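Side-chain contact in TRAP-T family transporter, DctP (Periplasmic binding) subunit (Sulfitobacter sp. NAS-14.1, PDB 4PF8), which binds beta-D-galacturonate and probably delivers it, as the periplasmic solute-binding subunit, to a TRAP-type membrane transporter: residues 47-50 against 51-55. Sequence-based numbering, arbitrary orientation.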
ATOM      1  N   GLU A  47       7.752 -20.347   3.838  1.00 17.02           N
ATOM      2  CA  GLU A  47       7.643 -21.811   3.756  1.00 18.61           C
ATOM      3  C   GLU A  47       8.396 -22.380   2.565  1.00 18.02           C
ATOM      4  O   GLU A  47       9.098 -23.398   2.680  1.00 19.29           O
ATOM      5  CB  GLU A  47       6.183 -22.207   3.641  1.00 20.49           C
ATOM      6  CG  GLU A  47       5.451 -22.211   4.943  1.00 28.46           C
ATOM      7  CD  GLU A  47       4.028 -22.682   4.771  1.00 37.01           C
ATOM      8  OE1 GLU A  47       3.115 -21.918   5.161  1.00 46.47           O
ATOM      9  OE2 GLU A  47       3.839 -23.810   4.237  1.00 44.79           O
ATOM     10  N   GLU A  48       8.270 -21.739   1.413  1.00 17.33           N
ATOM     11  CA  GLU A  48       8.925 -22.256   0.217  1.00 18.14           C
ATOM     12  C   GLU A  48      10.440 -22.150   0.331  1.00 18.15           C
ATOM     13  O   GLU A  48      11.147 -23.070  -0.052  1.00 19.39           O
ATOM     14  CB  GLU A  48       8.441 -21.563  -1.061  1.00 18.69           C
ATOM     15  CG  GLU A  48       9.099 -22.150  -2.313  1.00 19.39           C
ATOM     16  CD  GLU A  48       8.597 -21.567  -3.627  1.00 25.68           C
ATOM     17  OE1 GLU A  48       9.347 -21.615  -4.631  1.00 25.43           O
ATOM     18  OE2 GLU A  48       7.445 -21.084  -3.684  1.00 24.49           O
ATOM     19  N   VAL A  49      10.933 -21.021   0.818  1.00 16.92           N
ATOM     20  CA  VAL A  49      12.368 -20.857   1.001  1.00 17.54           C
ATOM     21  C   VAL A  49      12.892 -21.940   1.937  1.00 21.01           C
ATOM     22  O   VAL A  49      13.897 -22.579   1.641  1.00 19.32           O
ATOM     23  CB  VAL A  49      12.720 -19.443   1.517  1.00 15.72           C
ATOM     24  CG1 VAL A  49      14.224 -19.346   1.871  1.00 18.35           C
ATOM     25  CG2 VAL A  49      12.364 -18.417   0.472  1.00 15.40           C
ATOM     26  N   THR A  50      12.213 -22.178   3.051  1.00 18.35           N
ATOM     27  CA  THR A  50      12.691 -23.218   3.988  1.00 19.72           C
ATOM     28  C   THR A  50      12.665 -24.605   3.367  1.00 21.34           C
ATOM     29  O   THR A  50      13.599 -25.405   3.538  1.00 22.59           O
ATOM     30  CB  THR A  50      11.862 -23.193   5.271  1.00 19.72           C
ATOM     31  OG1 THR A  50      12.010 -21.911   5.878  1.00 20.05           O
ATOM     32  CG2 THR A  50      12.320 -24.247   6.243  1.00 21.26           C
ATOM     33  N   GLU A  51      11.607 -24.901   2.631  1.00 21.61           N
ATOM     34  CA  GLU A  51      11.474 -26.198   1.980  1.00 23.15           C
ATOM     35  C   GLU A  51      12.586 -26.436   0.958  1.00 23.71           C
ATOM     36  O   GLU A  51      13.230 -27.508   0.957  1.00 25.29           O
ATOM     37  CB  GLU A  51      10.100 -26.304   1.298  1.00 23.20           C
ATOM     38  CG  GLU A  51       9.936 -27.517   0.372  1.00 37.00           C
ATOM     39  CD  GLU A  51       8.625 -27.465  -0.407  1.00 41.46           C
ATOM     40  OE1 GLU A  51       8.484 -28.215  -1.404  1.00 47.13           O
ATOM     41  OE2 GLU A  51       7.735 -26.661  -0.025  1.00 49.06           O
ATOM     42  N   LYS A  52      12.809 -25.444   0.096  1.00 22.58           N
ATOM     43  CA  LYS A  52      13.756 -25.583  -1.013  1.00 23.20           C
ATOM     44  C   LYS A  52      15.215 -25.501  -0.583  1.00 24.89           C
ATOM     45  O   LYS A  52      16.095 -25.963  -1.318  1.00 27.24           O
ATOM     46  CB  LYS A  52      13.512 -24.536  -2.095  1.00 22.14           C
ATOM     47  CG  LYS A  52      12.181 -24.642  -2.763  1.00 24.33           C
ATOM     48  CD  LYS A  52      11.978 -25.959  -3.473  1.00 33.54           C
ATOM     49  CE  LYS A  52      10.818 -25.824  -4.442  1.00 36.44           C
ATOM     50  NZ  LYS A  52      10.315 -27.143  -4.891  1.00 36.90           N
ATOM     51  N   THR A  53      15.483 -24.889   0.573  1.00 22.63           N
ATOM     52  CA  THR A  53      16.848 -24.891   1.121  1.00 23.27           C
ATOM     53  C   THR A  53      17.058 -26.043   2.104  1.00 28.33           C
ATOM     54  O   THR A  53      18.090 -26.122   2.754  1.00 27.89           O
ATOM     55  CB  THR A  53      17.224 -23.571   1.827  1.00 21.81           C
ATOM     56  OG1 THR A  53      16.403 -23.376   2.993  1.00 22.57           O
ATOM     57  CG2 THR A  53      17.076 -22.382   0.884  1.00 21.03           C
ATOM     58  N   GLY A  54      16.073 -26.921   2.239  1.00 25.90           N
ATOM     59  CA  GLY A  54      16.216 -28.070   3.114  1.00 26.91           C
ATOM     60  C   GLY A  54      16.404 -27.670   4.565  1.00 29.44           C
ATOM     61  O   GLY A  54      17.072 -28.378   5.336  1.00 28.76           O
ATOM     62  N   GLY A  55      15.799 -26.545   4.939  1.00 24.98           N
ATOM     63  CA  GLY A  55      15.849 -26.057   6.302  1.00 25.88           C
ATOM     64  C   GLY A  55      17.062 -25.203   6.608  1.00 25.48           C
ATOM     65  O   GLY A  55      17.238 -24.767   7.746  1.00 30.62           O
TER
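T50 and G55 close a Schellman motif that ends helix 37-52, the helix between strands 26-29 and 59-62 of a beta-alpha-beta unit. G55 N donates to T50 O at 2.8 Å, and the donor lies in the carbonyl plane. Inside this bond, G54 N reaches E51 O at 3.2 Å. G54 is the C-prime residue, and its positive phi of 63° turns the chain out of the helix. Just before the motif, the regular helical pattern still holds: E51 N is satisfied by E47 O, K52 N by E48 O at 2.9 Å, and T53 N by V49 O.

V49 O accepts twice. T53 OG1 is its extra donor, and T53 N and OG1 approach from opposite faces of its plane. The T53 hydroxyl sits between its own N and carbonyl carbon (chi1 65°), which points OG1 back to the helix. OG1 is also bonded to I57 N. The T50 hydroxyl has two carbonyl acceptors, I57 O and, one turn back, M46 O; its one hydrogen can fully serve only one at a time. I57 O links T50 to the following loop.

On another side, E48 bonds N260 of helix 248-282 through OE1. E48 OE1 and K52 NZ remain 5.6 Å apart. Those two side chains touch through their aliphatic parts, E48 CG to K52 CG at 4.0 Å.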